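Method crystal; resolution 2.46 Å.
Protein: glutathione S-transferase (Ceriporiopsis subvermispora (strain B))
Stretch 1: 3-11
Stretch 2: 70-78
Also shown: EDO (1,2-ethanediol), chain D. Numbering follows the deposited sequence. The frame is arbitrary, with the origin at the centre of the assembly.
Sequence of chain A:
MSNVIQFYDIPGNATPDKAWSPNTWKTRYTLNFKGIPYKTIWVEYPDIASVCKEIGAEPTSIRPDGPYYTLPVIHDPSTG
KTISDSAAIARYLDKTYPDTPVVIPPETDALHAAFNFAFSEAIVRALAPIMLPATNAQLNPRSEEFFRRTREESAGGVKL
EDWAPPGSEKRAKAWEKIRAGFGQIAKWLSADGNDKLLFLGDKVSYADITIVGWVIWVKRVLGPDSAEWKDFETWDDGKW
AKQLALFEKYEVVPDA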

# COMPACT_ATOMS: atom_id res chain seq x y z
N ASN A 3 -31.83 1.81 21.80
CA ASN A 3 -31.38 3.14 21.42
C ASN A 3 -29.89 3.22 21.09
O ASN A 3 -29.39 4.28 20.72
CB ASN A 3 -31.70 4.15 22.53
CG ASN A 3 -31.78 5.58 22.01
OD1 ASN A 3 -30.87 6.39 22.21
ND2 ASN A 3 -32.88 5.90 21.33
N VAL A 4 -29.17 2.11 21.22
CA VAL A 4 -27.72 2.12 21.03
C VAL A 4 -27.38 1.93 19.56
O VAL A 4 -28.27 1.72 18.72
CB VAL A 4 -27.06 1.03 21.87
CG1 VAL A 4 -27.45 1.17 23.32
CG2 VAL A 4 -27.46 -0.32 21.33
N ILE A 5 -26.08 2.03 19.24
CA ILE A 5 -25.61 1.76 17.88
C ILE A 5 -26.13 0.42 17.39
O ILE A 5 -26.02 -0.60 18.08
CB ILE A 5 -24.08 1.78 17.82
CG1 ILE A 5 -23.55 3.17 18.09
CG2 ILE A 5 -23.59 1.35 16.43
CD1 ILE A 5 -23.51 4.01 16.84
N GLN A 6 -26.66 0.41 16.18
CA GLN A 6 -27.03 -0.83 15.53
C GLN A 6 -25.90 -1.25 14.59
O GLN A 6 -25.40 -0.43 13.81
CB GLN A 6 -28.35 -0.65 14.79
CG GLN A 6 -29.45 -0.19 15.72
CD GLN A 6 -30.82 -0.46 15.16
OE1 GLN A 6 -31.57 -1.28 15.69
NE2 GLN A 6 -31.15 0.20 14.05
N PHE A 7 -25.49 -2.51 14.70
CA PHE A 7 -24.30 -3.02 14.02
C PHE A 7 -24.71 -4.26 13.24
O PHE A 7 -25.06 -5.27 13.84
CB PHE A 7 -23.20 -3.36 15.02
CG PHE A 7 -22.06 -4.15 14.44
CD1 PHE A 7 -21.41 -3.74 13.29
CD2 PHE A 7 -21.59 -5.29 15.09
CE1 PHE A 7 -20.34 -4.47 12.78
CE2 PHE A 7 -20.53 -6.02 14.58
CZ PHE A 7 -19.90 -5.60 13.43
N TYR A 8 -24.65 -4.18 11.92
CA TYR A 8 -25.13 -5.25 11.06
C TYR A 8 -23.97 -6.16 10.67
O TYR A 8 -22.92 -5.68 10.23
CB TYR A 8 -25.84 -4.68 9.84
CG TYR A 8 -27.05 -3.85 10.24
CD1 TYR A 8 -26.90 -2.53 10.70
CD2 TYR A 8 -28.34 -4.37 10.17
CE1 TYR A 8 -28.01 -1.77 11.08
CE2 TYR A 8 -29.45 -3.61 10.55
CZ TYR A 8 -29.28 -2.31 11.00
OH TYR A 8 -30.37 -1.57 11.37
N ASP A 9 -24.19 -7.46 10.82
CA ASP A 9 -23.15 -8.47 10.73
C ASP A 9 -23.76 -9.71 10.08
O ASP A 9 -24.98 -9.86 10.05
CB ASP A 9 -22.57 -8.76 12.13
CG ASP A 9 -21.21 -9.46 12.10
OD1 ASP A 9 -20.72 -9.86 11.03
OD2 ASP A 9 -20.66 -9.64 13.21
N ILE A 10 -22.90 -10.57 9.55
CA ILE A 10 -23.29 -11.78 8.84
C ILE A 10 -23.07 -12.96 9.78
O ILE A 10 -21.93 -13.21 10.18
CB ILE A 10 -22.46 -11.97 7.56
CG1 ILE A 10 -22.65 -10.80 6.60
CG2 ILE A 10 -22.77 -13.29 6.89
CD1 ILE A 10 -21.64 -10.79 5.44
N PRO A 11 -24.11 -13.73 10.11
CA PRO A 11 -23.92 -14.87 11.01
C PRO A 11 -23.19 -16.02 10.32
O PRO A 11 -23.30 -16.22 9.11
CB PRO A 11 -25.35 -15.27 11.38
CG PRO A 11 -26.10 -14.97 10.11
CD PRO A 11 -25.47 -13.69 9.55
C1 EDO D . -16.58 -3.22 3.83
O1 EDO D . -16.56 -4.30 2.88
C2 EDO D . -15.16 -2.87 4.22
O2 EDO D . -14.76 -3.69 5.32
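Stretch 2 70-78: TLPVIHDPS

Two strands far apart in sequence can be joined by a few backbone hydrogen bonds, with alternating side chains dividing the packing between the two faces of the sheet. The glutathione S-transferase of Ceriporiopsis subvermispora gives a compact example. Strand 5-9 is met by a second strand that takes in Val73, Ile74 and His75, which runs antiparallel to it: the N-to-C directions differ by 165° and the axes approach to 4.7 Å. Together the two stretches bury 641 Å².

At the start of stretch 1 the carbonyl of Asn3 lies against the ring of Pro77 (O to CG, 3.1 Å) and Val4 turns its side chain away. Ile5, in the m, m rotamer, begins the strand; its CD1 comes within 3.2 Å of Asp76 OD1, while its CG2 packs 4.1 Å from Ile74 CB. Gln6 and His75 then form a hydrogen-bonded pair, with Gln6 N donating to His75 O (2.8 Å) and His75 N returning to Gln6 O (2.9 Å). The same Gln6 O also receives a CA-H...O contact from Ile74 CA at 3.1 Å.

Phe7 faces Ile74 in the non-hydrogen-bonded register, CA to CA 4.6 Å, and both side chains project from the same face. Phe7 CD1 lies 3.8 Å from Ile74 CG2, and Pro72 CB meets the ring edge at Phe7 CE1 (3.9 Å). Tyr8 shares the other face with Gln6, Val73 and His75; its N donates to Val73 O at 2.9 Å and a nearly straight 174°.

Beyond this bond, stretch 2 is in loop, and a cis peptide precedes Pro72. Leu71 still points toward stretch 1: its CD1 reaches Tyr8 CB (4.2 Å). Asp9 points away, its OD1 accepting a hydrogen bond from Ile10 N (2.7 Å). Ile10 CG1 lies 3.9 Å from Leu71 CD1, extending the apolar contact past the strand, and Pro11 makes no contact.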

# COMPACT_ATOMS: atom_id res chain seq x y z
N THR A 70 -22.37 -4.14 0.94
CA THR A 70 -21.62 -5.04 1.80
C THR A 70 -21.81 -4.65 3.26
O THR A 70 -22.17 -3.51 3.59
CB THR A 70 -20.11 -5.01 1.50
OG1 THR A 70 -19.63 -3.65 1.58
CG2 THR A 70 -19.82 -5.58 0.13
N LEU A 71 -21.51 -5.60 4.13
CA LEU A 71 -21.37 -5.32 5.55
C LEU A 71 -19.88 -5.29 5.86
O LEU A 71 -19.08 -5.83 5.08
CB LEU A 71 -22.11 -6.36 6.38
CG LEU A 71 -23.59 -6.40 6.00
CD1 LEU A 71 -24.36 -7.32 6.95
CD2 LEU A 71 -24.14 -4.97 6.01
N PRO A 72 -19.47 -4.68 6.98
CA PRO A 72 -20.26 -4.06 8.06
C PRO A 72 -21.00 -2.78 7.68
O PRO A 72 -20.55 -2.04 6.81
CB PRO A 72 -19.19 -3.74 9.11
CG PRO A 72 -17.96 -3.50 8.31
CD PRO A 72 -18.03 -4.53 7.22
N VAL A 73 -22.13 -2.54 8.34
CA VAL A 73 -22.78 -1.24 8.34
C VAL A 73 -23.22 -0.93 9.77
O VAL A 73 -23.60 -1.84 10.51
CB VAL A 73 -23.98 -1.21 7.37
CG1 VAL A 73 -24.74 0.09 7.50
CG2 VAL A 73 -23.51 -1.36 5.94
N ILE A 74 -23.15 0.33 10.16
CA ILE A 74 -23.71 0.73 11.44
C ILE A 74 -24.75 1.83 11.22
O ILE A 74 -24.61 2.65 10.31
CB ILE A 74 -22.65 1.21 12.46
CG1 ILE A 74 -21.89 2.43 11.94
CG2 ILE A 74 -21.73 0.06 12.84
CD1 ILE A 74 -21.12 3.14 13.02
N HIS A 75 -25.79 1.81 12.05
CA HIS A 75 -26.72 2.93 12.16
C HIS A 75 -26.69 3.47 13.57
O HIS A 75 -26.86 2.72 14.54
CB HIS A 75 -28.16 2.58 11.79
CG HIS A 75 -29.11 3.70 12.05
ND1 HIS A 75 -29.13 4.84 11.27
CD2 HIS A 75 -30.03 3.90 13.03
CE1 HIS A 75 -30.03 5.68 11.75
NE2 HIS A 75 -30.59 5.13 12.81
N ASP A 76 -26.46 4.78 13.69
CA ASP A 76 -26.28 5.48 14.95
C ASP A 76 -27.52 6.32 15.21
O ASP A 76 -27.63 7.44 14.69
CB ASP A 76 -25.03 6.37 14.91
CG ASP A 76 -24.68 6.96 16.27
OD1 ASP A 76 -25.38 6.60 17.25
OD2 ASP A 76 -23.71 7.75 16.37
N PRO A 77 -28.50 5.81 15.97
CA PRO A 77 -29.72 6.60 16.20
C PRO A 77 -29.43 7.91 16.91
O PRO A 77 -30.13 8.91 16.68
CB PRO A 77 -30.59 5.66 17.03
CG PRO A 77 -29.62 4.76 17.71
CD PRO A 77 -28.49 4.57 16.76
N SER A 78 -28.38 7.96 17.74
CA SER A 78 -27.94 9.22 18.33
C SER A 78 -27.72 10.30 17.28
O SER A 78 -27.82 11.49 17.58
CB SER A 78 -26.64 8.99 19.12
OG SER A 78 -25.60 9.77 18.56